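Local coordinates for protein 3-oxo-tetronate kinase (Cupriavidus necator, PDB 5DMH) that catalyses the ATP-dependent phosphorylation of 3-oxo-tetronate to 3-oxo-tetronate 4-phosphate, as a member of the four-carbon acid sugar kinase family, at residues Pro32-Ile37 with Glu264-Ala269; Asn49-Asn54 with Ala76-Val81; Val131-Leu136 with Val226-Ala231; Phe143-Pro148 with Glu244-Leu249; His212-Arg217 with Leu239-Glu244. All coordinates share one frame; numbering follows the deposited sequence.

Interaction 1 of 5, residues Pro32-Ile37 with Glu264-Ala269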
# COMPACT_ATOMS: atom_id res chain seq x y z
N PRO A 32 3.10 16.01 15.33
CA PRO A 32 2.34 15.39 14.24
C PRO A 32 0.84 15.35 14.56
O PRO A 32 0.45 15.21 15.72
CB PRO A 32 2.90 13.97 14.16
CG PRO A 32 4.26 14.07 14.76
CD PRO A 32 4.18 15.12 15.81
N LEU A 33 0.03 15.48 13.52
CA LEU A 33 -1.41 15.56 13.64
C LEU A 33 -2.07 14.24 13.29
O LEU A 33 -3.03 13.83 13.93
CB LEU A 33 -1.93 16.63 12.70
CG LEU A 33 -1.63 18.06 13.10
CD1 LEU A 33 -1.92 19.02 11.97
CD2 LEU A 33 -2.44 18.43 14.34
N LEU A 34 -1.55 13.58 12.26
CA LEU A 34 -2.19 12.42 11.68
C LEU A 34 -1.28 11.20 11.69
O LEU A 34 -0.16 11.26 11.16
CB LEU A 34 -2.58 12.73 10.24
CG LEU A 34 -3.47 11.71 9.53
CD1 LEU A 34 -4.88 11.68 10.11
CD2 LEU A 34 -3.54 12.04 8.04
N GLY A 35 -1.75 10.10 12.29
CA GLY A 35 -0.95 8.90 12.39
C GLY A 35 -1.58 7.79 11.57
O GLY A 35 -2.77 7.54 11.70
N CYS A 36 -0.81 7.15 10.70
CA CYS A 36 -1.35 6.22 9.73
C CYS A 36 -0.64 4.89 9.87
O CYS A 36 0.55 4.84 10.14
CB CYS A 36 -1.18 6.75 8.33
SG CYS A 36 -1.77 8.45 8.10
N ILE A 37 -1.41 3.83 9.74
CA ILE A 37 -0.90 2.48 9.78
C ILE A 37 -1.28 1.83 8.47
O ILE A 37 -2.47 1.67 8.20
CB ILE A 37 -1.55 1.73 10.92
CG1 ILE A 37 -1.21 2.43 12.25
CG2 ILE A 37 -1.08 0.30 10.93
CD1 ILE A 37 -2.06 1.93 13.40
N GLU A 264 -7.03 19.28 4.56
CA GLU A 264 -7.89 20.46 4.58
C GLU A 264 -8.65 20.58 5.90
O GLU A 264 -8.83 21.69 6.40
CB GLU A 264 -8.85 20.43 3.40
CG GLU A 264 -9.69 21.67 3.27
CD GLU A 264 -8.87 22.90 2.91
OE1 GLU A 264 -7.76 22.75 2.36
OE2 GLU A 264 -9.34 24.03 3.18
N ASN A 265 -9.10 19.47 6.48
CA ASN A 265 -9.70 19.53 7.82
C ASN A 265 -8.78 20.22 8.83
O ASN A 265 -9.23 21.07 9.59
CB ASN A 265 -10.00 18.14 8.36
CG ASN A 265 -11.13 17.45 7.63
OD1 ASN A 265 -12.05 18.10 7.07
ND2 ASN A 265 -11.11 16.12 7.67
N PHE A 266 -7.51 19.85 8.85
CA PHE A 266 -6.60 20.43 9.84
C PHE A 266 -6.32 21.91 9.54
O PHE A 266 -6.20 22.72 10.45
CB PHE A 266 -5.30 19.62 9.93
CG PHE A 266 -5.51 18.21 10.40
CD1 PHE A 266 -5.94 17.97 11.70
CD2 PHE A 266 -5.30 17.14 9.56
CE1 PHE A 266 -6.15 16.67 12.14
CE2 PHE A 266 -5.51 15.82 10.00
CZ PHE A 266 -5.94 15.60 11.29
N ARG A 267 -6.24 22.25 8.27
CA ARG A 267 -6.07 23.65 7.89
C ARG A 267 -7.25 24.48 8.36
O ARG A 267 -7.08 25.55 8.97
CB ARG A 267 -5.91 23.76 6.37
CG ARG A 267 -4.51 23.45 5.88
CD ARG A 267 -4.31 23.92 4.45
NE ARG A 267 -5.08 23.11 3.50
CZ ARG A 267 -4.66 21.98 2.94
NH1 ARG A 267 -3.45 21.49 3.21
NH2 ARG A 267 -5.45 21.33 2.09
N ARG A 268 -8.45 23.99 8.10
CA ARG A 268 -9.67 24.68 8.51
C ARG A 268 -9.75 24.88 10.02
O ARG A 268 -10.29 25.87 10.51
CB ARG A 268 -10.88 23.88 8.06
CG ARG A 268 -11.75 24.62 7.11
CD ARG A 268 -11.63 24.07 5.74
NE ARG A 268 -12.75 23.19 5.43
CZ ARG A 268 -13.16 22.92 4.20
NH1 ARG A 268 -14.19 22.10 4.02
NH2 ARG A 268 -12.56 23.47 3.15
N ALA A 269 -9.22 23.90 10.75
CA ALA A 269 -9.26 23.91 12.20
C ALA A 269 -8.15 24.77 12.79
O ALA A 269 -8.06 24.91 14.01
CB ALA A 269 -9.17 22.48 12.74

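Interaction 2 of 5, residues Asn49-Asn54 with Ala76-Val81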
# COMPACT_ATOMS: atom_id res chain seq x y z
N ASN A 49 2.17 9.80 -0.38
CA ASN A 49 2.14 10.64 -1.58
C ASN A 49 0.92 11.57 -1.58
O ASN A 49 1.03 12.77 -1.84
CB ASN A 49 2.14 9.74 -2.82
CG ASN A 49 2.08 10.53 -4.13
OD1 ASN A 49 2.95 11.34 -4.45
ND2 ASN A 49 1.02 10.29 -4.89
N THR A 50 -0.25 10.99 -1.33
CA THR A 50 -1.48 11.76 -1.26
C THR A 50 -1.45 12.82 -0.17
O THR A 50 -1.87 13.96 -0.40
CB THR A 50 -2.71 10.84 -1.09
OG1 THR A 50 -2.96 10.21 -2.36
CG2 THR A 50 -3.94 11.65 -0.68
N LEU A 51 -0.91 12.47 0.99
CA LEU A 51 -0.79 13.46 2.06
C LEU A 51 0.17 14.60 1.71
O LEU A 51 -0.16 15.77 1.92
CB LEU A 51 -0.37 12.78 3.36
CG LEU A 51 -1.45 11.87 3.94
CD1 LEU A 51 -0.84 11.04 5.06
CD2 LEU A 51 -2.63 12.68 4.42
N VAL A 52 1.34 14.27 1.15
CA VAL A 52 2.30 15.30 0.77
C VAL A 52 1.72 16.21 -0.30
O VAL A 52 1.84 17.43 -0.22
CB VAL A 52 3.62 14.67 0.27
CG1 VAL A 52 4.50 15.70 -0.44
CG2 VAL A 52 4.34 13.99 1.43
N ARG A 53 1.05 15.62 -1.28
CA ARG A 53 0.49 16.39 -2.38
C ARG A 53 -0.64 17.29 -1.94
O ARG A 53 -0.98 18.24 -2.65
CB ARG A 53 0.02 15.47 -3.50
CG ARG A 53 1.18 14.96 -4.38
CD ARG A 53 0.79 13.72 -5.15
NE ARG A 53 -0.22 13.93 -6.20
CZ ARG A 53 0.04 14.37 -7.44
NH1 ARG A 53 1.26 14.72 -7.81
NH2 ARG A 53 -0.94 14.46 -8.31
N ASN A 54 -1.22 17.00 -0.78
CA ASN A 54 -2.31 17.82 -0.26
C ASN A 54 -1.91 18.64 0.96
O ASN A 54 -2.76 19.15 1.67
CB ASN A 54 -3.55 16.98 0.04
CG ASN A 54 -4.28 16.60 -1.22
OD1 ASN A 54 -5.18 17.32 -1.69
ND2 ASN A 54 -3.89 15.47 -1.79
N ALA A 76 7.27 16.37 11.45
CA ALA A 76 6.29 15.96 10.45
C ALA A 76 4.87 16.38 10.85
O ALA A 76 4.57 16.52 12.03
CB ALA A 76 6.34 14.45 10.25
N ASP A 77 4.02 16.60 9.86
CA ASP A 77 2.58 16.78 10.10
C ASP A 77 1.88 15.43 10.15
O ASP A 77 0.89 15.25 10.87
CB ASP A 77 1.94 17.64 9.01
CG ASP A 77 2.63 18.98 8.84
OD1 ASP A 77 2.87 19.67 9.86
OD2 ASP A 77 2.92 19.35 7.69
N ALA A 78 2.38 14.47 9.37
CA ALA A 78 1.78 13.14 9.30
C ALA A 78 2.86 12.11 9.36
O ALA A 78 3.95 12.33 8.86
CB ALA A 78 0.97 12.96 8.00
N LEU A 79 2.55 10.98 9.99
CA LEU A 79 3.47 9.85 10.10
C LEU A 79 2.77 8.64 9.53
O LEU A 79 1.61 8.40 9.87
CB LEU A 79 3.80 9.60 11.57
CG LEU A 79 4.54 10.73 12.32
CD1 LEU A 79 4.59 10.41 13.80
CD2 LEU A 79 5.92 10.88 11.78
N VAL A 80 3.46 7.91 8.66
CA VAL A 80 2.91 6.69 8.07
C VAL A 80 3.79 5.49 8.43
O VAL A 80 4.93 5.39 7.97
CB VAL A 80 2.82 6.75 6.52
CG1 VAL A 80 2.27 5.42 5.96
CG2 VAL A 80 1.90 7.91 6.07
N VAL A 81 3.25 4.60 9.26
CA VAL A 81 3.94 3.38 9.63
C VAL A 81 3.64 2.25 8.64
O VAL A 81 2.51 1.79 8.51
CB VAL A 81 3.57 2.95 11.08
CG1 VAL A 81 4.27 1.63 11.44
CG2 VAL A 81 3.89 4.05 12.08

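Interaction 3 of 5, residues Val131-Leu136 with Val226-Ala231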
# COMPACT_ATOMS: atom_id res chain seq x y z
N VAL A 131 -8.22 -5.85 12.25
CA VAL A 131 -7.39 -4.68 12.57
C VAL A 131 -8.24 -3.42 12.84
O VAL A 131 -8.04 -2.75 13.86
CB VAL A 131 -6.30 -4.41 11.53
CG1 VAL A 131 -5.66 -3.07 11.76
CG2 VAL A 131 -5.22 -5.50 11.58
N ALA A 132 -9.19 -3.12 11.96
CA ALA A 132 -10.03 -1.96 12.17
C ALA A 132 -10.75 -2.07 13.50
O ALA A 132 -10.85 -1.09 14.27
CB ALA A 132 -11.03 -1.78 11.04
N GLU A 133 -11.31 -3.24 13.79
CA GLU A 133 -12.09 -3.37 15.02
C GLU A 133 -11.19 -3.24 16.25
O GLU A 133 -11.61 -2.65 17.26
CB GLU A 133 -12.87 -4.70 15.06
CG GLU A 133 -14.04 -4.71 14.13
CD GLU A 133 -14.89 -5.97 14.20
OE1 GLU A 133 -14.36 -7.07 14.45
OE2 GLU A 133 -16.10 -5.85 13.99
N ALA A 134 -9.97 -3.75 16.15
CA ALA A 134 -9.04 -3.68 17.28
C ALA A 134 -8.64 -2.23 17.52
O ALA A 134 -8.46 -1.81 18.66
CB ALA A 134 -7.80 -4.54 17.03
N LEU A 135 -8.43 -1.49 16.44
CA LEU A 135 -8.02 -0.11 16.55
C LEU A 135 -9.14 0.74 17.15
O LEU A 135 -8.88 1.57 18.03
CB LEU A 135 -7.60 0.43 15.19
CG LEU A 135 -6.28 -0.09 14.62
CD1 LEU A 135 -6.11 0.42 13.23
CD2 LEU A 135 -5.04 0.27 15.45
N LEU A 136 -10.38 0.51 16.70
CA LEU A 136 -11.54 1.19 17.29
C LEU A 136 -11.62 0.94 18.80
O LEU A 136 -11.80 1.89 19.57
CB LEU A 136 -12.84 0.74 16.64
CG LEU A 136 -13.17 1.34 15.29
CD1 LEU A 136 -14.48 0.67 14.78
CD2 LEU A 136 -13.31 2.86 15.38
N VAL A 226 -24.40 0.38 13.82
CA VAL A 226 -23.36 0.08 12.85
C VAL A 226 -22.02 0.49 13.46
O VAL A 226 -21.83 1.62 13.87
CB VAL A 226 -23.59 0.84 11.54
CG1 VAL A 226 -22.42 0.68 10.61
CG2 VAL A 226 -24.92 0.40 10.89
N ARG A 227 -21.08 -0.43 13.51
CA ARG A 227 -19.75 -0.08 14.03
C ARG A 227 -18.71 0.21 12.96
O ARG A 227 -17.73 0.88 13.22
CB ARG A 227 -19.32 -1.15 15.03
CG ARG A 227 -20.33 -1.13 16.20
CD ARG A 227 -19.88 -1.92 17.39
NE ARG A 227 -18.53 -1.55 17.81
CZ ARG A 227 -18.23 -0.85 18.90
NH1 ARG A 227 -19.18 -0.40 19.72
NH2 ARG A 227 -16.96 -0.60 19.18
N MSE A 228 -18.96 -0.27 11.75
CA MSE A 228 -18.13 0.08 10.61
C MSE A 228 -19.00 0.12 9.35
O MSE A 228 -19.77 -0.80 9.09
CB MSE A 228 -17.00 -0.96 10.43
CG MSE A 228 -16.11 -0.70 9.26
SE MSE A 228 -14.31 -1.47 9.67
CE MSE A 228 -14.81 -2.97 10.68
N ALA A 229 -18.88 1.19 8.58
CA ALA A 229 -19.66 1.33 7.36
C ALA A 229 -18.77 1.43 6.14
O ALA A 229 -17.85 2.27 6.10
CB ALA A 229 -20.53 2.58 7.42
N ILE A 230 -19.04 0.58 5.16
CA ILE A 230 -18.49 0.76 3.83
C ILE A 230 -19.00 2.13 3.36
O ILE A 230 -20.17 2.41 3.52
CB ILE A 230 -19.00 -0.32 2.87
CG1 ILE A 230 -18.52 -1.72 3.31
CG2 ILE A 230 -18.55 -0.02 1.44
CD1 ILE A 230 -17.03 -1.89 3.38
N ALA A 231 -18.13 2.99 2.85
CA ALA A 231 -18.58 4.28 2.31
C ALA A 231 -18.49 4.32 0.79
O ALA A 231 -17.41 4.12 0.22
CB ALA A 231 -17.77 5.42 2.89

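Interaction 4 of 5, residues Phe143-Pro148 with Glu244-Leu249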
# COMPACT_ATOMS: atom_id res chain seq x y z
N PHE A 143 -17.27 3.70 15.92
CA PHE A 143 -17.56 3.77 14.48
C PHE A 143 -16.40 4.22 13.61
O PHE A 143 -15.70 5.16 13.95
CB PHE A 143 -18.71 4.74 14.24
CG PHE A 143 -19.10 4.89 12.80
CD1 PHE A 143 -20.03 4.05 12.24
CD2 PHE A 143 -18.53 5.88 12.00
CE1 PHE A 143 -20.40 4.18 10.92
CE2 PHE A 143 -18.91 6.03 10.68
CZ PHE A 143 -19.84 5.17 10.14
N THR A 144 -16.25 3.59 12.46
CA THR A 144 -15.39 4.15 11.42
C THR A 144 -15.97 3.84 10.07
O THR A 144 -16.92 3.07 9.97
CB THR A 144 -13.95 3.64 11.50
OG1 THR A 144 -13.14 4.44 10.63
CG2 THR A 144 -13.86 2.20 11.10
N ILE A 145 -15.42 4.47 9.04
CA ILE A 145 -15.77 4.13 7.67
C ILE A 145 -14.67 3.26 7.08
O ILE A 145 -13.51 3.24 7.57
CB ILE A 145 -15.96 5.35 6.75
CG1 ILE A 145 -14.70 6.21 6.71
CG2 ILE A 145 -17.20 6.16 7.20
CD1 ILE A 145 -14.72 7.22 5.61
N ALA A 146 -15.04 2.56 6.02
CA ALA A 146 -14.14 1.73 5.25
C ALA A 146 -14.34 2.11 3.78
O ALA A 146 -15.38 1.80 3.18
CB ALA A 146 -14.48 0.26 5.48
N CYS A 147 -13.38 2.82 3.21
CA CYS A 147 -13.53 3.35 1.87
C CYS A 147 -12.27 3.17 1.05
O CYS A 147 -11.39 4.05 1.04
CB CYS A 147 -13.84 4.85 1.90
SG CYS A 147 -14.31 5.49 0.27
N PRO A 148 -12.19 2.05 0.33
CA PRO A 148 -11.05 1.85 -0.57
C PRO A 148 -11.11 2.59 -1.91
O PRO A 148 -10.24 2.35 -2.75
CB PRO A 148 -11.07 0.35 -0.81
CG PRO A 148 -12.56 -0.04 -0.67
CD PRO A 148 -13.05 0.85 0.43
N GLU A 244 -14.23 15.50 4.96
CA GLU A 244 -14.80 16.57 5.76
C GLU A 244 -15.84 16.03 6.75
O GLU A 244 -15.82 16.43 7.90
CB GLU A 244 -15.42 17.65 4.86
CG GLU A 244 -15.92 18.84 5.65
CD GLU A 244 -16.55 19.93 4.80
OE1 GLU A 244 -16.42 19.93 3.56
OE2 GLU A 244 -17.20 20.80 5.40
N ALA A 245 -16.72 15.13 6.33
CA ALA A 245 -17.74 14.58 7.23
C ALA A 245 -17.13 13.82 8.40
O ALA A 245 -17.71 13.76 9.50
CB ALA A 245 -18.68 13.70 6.49
N CYS A 246 -15.95 13.24 8.17
CA CYS A 246 -15.25 12.46 9.18
C CYS A 246 -14.19 13.24 9.96
O CYS A 246 -13.36 12.63 10.62
CB CYS A 246 -14.60 11.23 8.53
SG CYS A 246 -15.78 10.03 7.84
N ALA A 247 -14.24 14.57 9.92
CA ALA A 247 -13.26 15.39 10.63
C ALA A 247 -13.21 15.03 12.11
O ALA A 247 -12.17 15.17 12.74
CB ALA A 247 -13.60 16.86 10.46
N ASN A 248 -14.34 14.57 12.64
CA ASN A 248 -14.50 14.30 14.08
C ASN A 248 -14.28 12.84 14.49
O ASN A 248 -14.46 12.50 15.65
CB ASN A 248 -15.92 14.69 14.52
CG ASN A 248 -17.01 13.72 14.00
OD1 ASN A 248 -16.88 13.13 12.92
ND2 ASN A 248 -18.08 13.57 14.77
N LEU A 249 -13.92 11.97 13.54
CA LEU A 249 -13.65 10.58 13.87
C LEU A 249 -12.19 10.36 14.25
O LEU A 249 -11.29 10.81 13.54
CB LEU A 249 -14.02 9.66 12.71
CG LEU A 249 -15.49 9.55 12.30
CD1 LEU A 249 -15.62 8.52 11.15
CD2 LEU A 249 -16.36 9.19 13.49

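Interaction 5 of 5, residues His212-Arg217 with Leu239-Glu244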
# COMPACT_ATOMS: atom_id res chain seq x y z
N HIS A 212 -22.33 17.97 5.39
CA HIS A 212 -23.25 18.07 6.51
C HIS A 212 -24.21 16.88 6.48
O HIS A 212 -24.43 16.23 7.51
CB HIS A 212 -24.01 19.40 6.47
CG HIS A 212 -24.95 19.59 7.62
ND1 HIS A 212 -24.51 19.86 8.90
CD2 HIS A 212 -26.30 19.54 7.68
CE1 HIS A 212 -25.56 19.97 9.70
NE2 HIS A 212 -26.65 19.78 8.98
N ALA A 213 -24.76 16.58 5.30
CA ALA A 213 -25.69 15.46 5.17
C ALA A 213 -24.99 14.13 5.45
O ALA A 213 -25.58 13.21 6.03
CB ALA A 213 -26.29 15.42 3.78
N THR A 214 -23.74 14.03 5.05
CA THR A 214 -23.00 12.80 5.26
C THR A 214 -22.75 12.57 6.75
O THR A 214 -22.86 11.46 7.24
CB THR A 214 -21.69 12.82 4.48
OG1 THR A 214 -22.00 12.95 3.09
CG2 THR A 214 -20.89 11.53 4.68
N ALA A 215 -22.41 13.64 7.46
CA ALA A 215 -22.13 13.57 8.89
C ALA A 215 -23.41 13.20 9.64
O ALA A 215 -23.38 12.44 10.62
CB ALA A 215 -21.57 14.93 9.38
N GLU A 216 -24.54 13.71 9.16
CA GLU A 216 -25.83 13.37 9.74
C GLU A 216 -26.13 11.88 9.55
O GLU A 216 -26.63 11.23 10.47
CB GLU A 216 -26.96 14.21 9.15
CG GLU A 216 -26.96 15.66 9.60
CD GLU A 216 -28.03 16.49 8.91
OE1 GLU A 216 -28.23 16.33 7.67
OE2 GLU A 216 -28.67 17.29 9.60
N ARG A 217 -25.81 11.35 8.37
CA ARG A 217 -26.07 9.94 8.08
C ARG A 217 -25.18 9.04 8.92
O ARG A 217 -25.60 7.98 9.41
CB ARG A 217 -25.90 9.65 6.58
CG ARG A 217 -26.20 8.22 6.23
CD ARG A 217 -27.62 7.85 6.57
NE ARG A 217 -27.88 6.45 6.27
CZ ARG A 217 -28.81 5.72 6.88
NH1 ARG A 217 -29.59 6.26 7.81
NH2 ARG A 217 -28.96 4.44 6.56
N LEU A 239 -14.95 11.74 -2.20
CA LEU A 239 -13.87 11.49 -1.24
C LEU A 239 -13.61 12.72 -0.35
O LEU A 239 -13.38 12.60 0.87
CB LEU A 239 -12.61 11.04 -1.98
CG LEU A 239 -12.65 9.60 -2.53
CD1 LEU A 239 -11.43 9.35 -3.38
CD2 LEU A 239 -12.75 8.57 -1.41
N PHE A 240 -13.66 13.92 -0.94
CA PHE A 240 -13.47 15.12 -0.16
C PHE A 240 -14.65 15.32 0.79
O PHE A 240 -14.45 15.74 1.94
CB PHE A 240 -13.28 16.36 -1.04
CG PHE A 240 -11.90 16.48 -1.63
CD1 PHE A 240 -10.86 17.03 -0.89
CD2 PHE A 240 -11.64 16.05 -2.92
CE1 PHE A 240 -9.59 17.16 -1.43
CE2 PHE A 240 -10.37 16.18 -3.46
CZ PHE A 240 -9.35 16.73 -2.71
N THR A 241 -15.85 15.00 0.32
CA THR A 241 -17.04 15.07 1.18
C THR A 241 -16.91 14.15 2.41
O THR A 241 -17.22 14.54 3.54
CB THR A 241 -18.30 14.70 0.39
OG1 THR A 241 -18.52 15.70 -0.61
CG2 THR A 241 -19.53 14.59 1.30
N LEU A 242 -16.46 12.92 2.17
CA LEU A 242 -16.29 11.95 3.25
C LEU A 242 -15.23 12.43 4.25
O LEU A 242 -15.44 12.38 5.46
CB LEU A 242 -15.94 10.58 2.65
CG LEU A 242 -17.09 9.80 1.98
CD1 LEU A 242 -16.54 8.70 1.08
CD2 LEU A 242 -18.02 9.23 3.02
N GLY A 243 -14.09 12.89 3.74
CA GLY A 243 -13.03 13.43 4.59
C GLY A 243 -13.52 14.53 5.52
O GLY A 243 -13.28 14.52 6.73
N GLU A 244 -14.23 15.50 4.96
CA GLU A 244 -14.80 16.57 5.76
C GLU A 244 -15.84 16.03 6.75
O GLU A 244 -15.82 16.43 7.90
CB GLU A 244 -15.42 17.65 4.86
CG GLU A 244 -15.92 18.84 5.65
CD GLU A 244 -16.55 19.93 4.80
OE1 GLU A 244 -16.42 19.93 3.56
OE2 GLU A 244 -17.20 20.80 5.40

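Interaction 1 of 5, residues Pro32-Ile37 with Glu264-Ala269
Phe-266 projects from the last turn of helix 262-268 toward the start of strand 34-38, and Leu-33 and Leu-34 receive it. From its base outward, Leu-33 first lays CB over the middle of the phenyl face, 4.2 Å from the ring centroid and 8° off the ring normal, a CH-pi contact. Beyond CG the chain runs back along the phenylalanine side chain, the two passing in opposite directions, until CD1 lies 4.0 Å from Phe-266 CB and equally near the root of the ring at CG. The ring edge is met instead by Leu-34, whose CD1 lies near the ring plane, 4.2 Å from Phe-266 CE2; its CG stands anti to the backbone N (chi1 -170°), which brings CD1 to that edge, and the two side chains cross at about a right angle. On the helix, Arg-267 grips Glu-264 OE1 with both NE and NH2, the NH2 bond measuring 2.7 Å, while Arg-268 makes a longer salt bridge to OE2. Helix 262-268 thus sits against the N-terminal end of strand 34-38 through one aromatic side chain, with Gln-111 of strand 111-115 also touching the ring and Leu-51 of helix 41-53 packed against Leu-34.

Interaction 2 of 5, residues Asn49-Asn54 with Ala76-Val81
Leu-51 drops from helix 41-53 onto strand 78-82 and does so with a single methyl group. Its CD1 is 4.0 Å from Ala-78 CB and 4.3 Å from Val-80 CG2, so one methyl serves two residues that lie two apart on the strand and present their side chains on the same face. The leucine is extended: CG lies anti to the carbonyl carbon (chi1 -68°) and CD1 continues the line away from the helix (chi2 169°), which carries that methyl to the strand.

Ala-78 is the closest strand residue to the helix, its CA 7.7 Å from Leu-51 CA. It has just a CB to offer, and the leucine tip comes down on it. Val-80 takes a smaller share further along: CG1 stands anti to the backbone N, which leaves CG2 as the branch facing the leucine. Leu-79, between them, points to the other side of the strand, where Trp-103 and Leu-104 of helix 90-106 meet it. Leu-51 also touches Cys-36 on the neighbouring strand 34-38, so it spans two strands in the core of the sugar-binding N-terminal domain.

Within segment 49-54, Asn-54 turns its amide back on its own chain: ND2 donates to Thr-50 O at 2.9 Å, a nearly straight bond (173°).

No hydrogen bond joins the two segments. The contact is buried and wholly aliphatic, so helix and strand are held here by shape and exclusion of water, with no directional bond fixing the angle between them.

Interaction 3 of 5, residues Val131-Leu136 with Val226-Ala231
Ala-132 and the selenomethionine Met-228 meet where helix 128-139 lies against strand 228-231: Ala-132 CB is 3.6 Å from Met-228 SE. The long side chain leaves the strand with CG anti to the backbone N (chi1 179°) and runs on extended as far as the selenium. There it bends, chi3 being 34°, and the terminal methyl turns along the helix surface. That bend puts CE 3.9 Å from Glu-133 CG and 4.0 Å from Ala-132 CB, so two successive helix residues share the end of one side chain.

Glu-133 touches with the aliphatic part of its chain, crossing the selenomethionine at about a right angle. Its carboxylate is used differently: OE1 and OE2 accept hydrogen bonds from the backbone N atoms of Lys-196 and Asn-197, which tie the helix to the loop before strand 199-202. Arg-227 lies nearby with opposite charge, but its NE is 6.2 Å from Glu-133 OE2, too far for a salt bridge.

One turn on from Ala-132, across this contact Leu-136 meets backbone, its CD1 3.6 Å from Arg-227 O. Met-228 is also flanked by Leu-191 of helix 187-193 and by Thr-144 of the adjoining, parallel strand 144-147. A helix laid over parallel strands through small and flexible apolar side chains is the layered alpha/beta packing of this N-terminal domain.

Interaction 4 of 5, residues Phe143-Pro148 with Glu244-Leu249
Leu-249 brings its CD1 to the edge of the Phe-143 ring, close to the ring plane, 4.0 Å from CD2 and 4.2 Å from CE2 of that phenylalanine. The methyl thus meets the rim of the ring, and the two side chains pass at a slant. Phe-143 has its CG anti to the backbone N (chi1 -180°), which carries the ring toward the leucine although its CB sets off to one side. The other leucine methyl, CD2, is 4.1 Å from Phe-143 O, and CD1 also comes within 4.4 Å of Thr-144 CA, so the leucine lies along the backbone at the start of strand 144-147.

Two residues after Phe-143, Ile-145 turns toward Cys-246. Its CG1 lies between the backbone N and the carbonyl carbon (chi1 58°), and the ethyl arm ends with CD1 3.7 Å from Cys-246 SG, while CG1 and CG2 stay a little further from the same sulfur.

Cys-246 and Leu-249 both belong to the link that follows helix 236-245 and leads into strand 251-254, the parallel neighbour of strand 144-147. A type I beta turn runs from Cys-246 to Leu-249, with Leu-249 N bonded to Cys-246 O at 3.0 Å, and its two ends supply the two apolar side chains. Gln-111 NE2 donates to Leu-249 O, and Thr-144 OG1 is hydrogen-bonded to Leu-251 O. Ile-218 and Arg-222 of helix 211-223 also touch Phe-143.

Interaction 5 of 5, residues His212-Arg217 with Leu239-Glu244
With its CG2 anti to the backbone N and OG1 anti to the carbonyl carbon (chi1 -60°), Thr-214 sends its two branches to different residues of the facing helix. OG1 comes 3.5 Å from Thr-241 CG2, and Thr-214 CG2 lies 4.0 Å from Leu-242 CD2. Thr-241 adopts nearly the same torsion (chi1 -66°), which turns its methyl toward the hydroxyl oxygen of Thr-214; the two threonines meet at a slant. The leucine crosses Thr-214 at about a right angle. Its CB sets off away from the partner helix, and CD2 is the atom that comes back within touch.

This is a packing of helix 211-223 on helix 236-245, two helices of the sugar-binding N-terminal domain separated along the chain by strand 228-231. The backbones come close where the threonine sits, with Thr-214 CA 7.1 Å from Leu-242 CA, and a short beta-branched side chain spans the gap.

No hydrogen bond joins the two hydroxyls. Thr-214 OG1 bonds to Gly-210 O and Thr-241 OG1 to Ala-237 O, both one turn back, so each hydroxyl has a partner in the backbone of its own side, and the approach of Thr-214 OG1 to the Thr-241 methyl is a packing contact. Leu-202 of strand 199-202 touches both Thr-214 and Leu-242, and Val-207 of helix 204-207 lies against Thr-241 and Leu-242.

Overall arrangement
From the N terminus, strand 34-38 opens interaction 1, which closes only at helix 262-268 and so encloses the other four. Interaction 2 shuts a short loop soon after, between helix 41-53 and strand 78-82; strands 34-38 and 78-82 are neighbours, and Cys-36 N lies 2.8 Å from Leu-79 O. Interactions 3 and 4 come later and cross, their segments alternating along the chain; strands 144-147 and 228-231 lie side by side. Interaction 5 lies within the span of interaction 4, shares Glu-244 with it, and crosses interaction 3. The salt bridge from Arg-268 to Glu-244 joins interaction 1 to interactions 4 and 5, linking the helices at this end of the N-terminal domain.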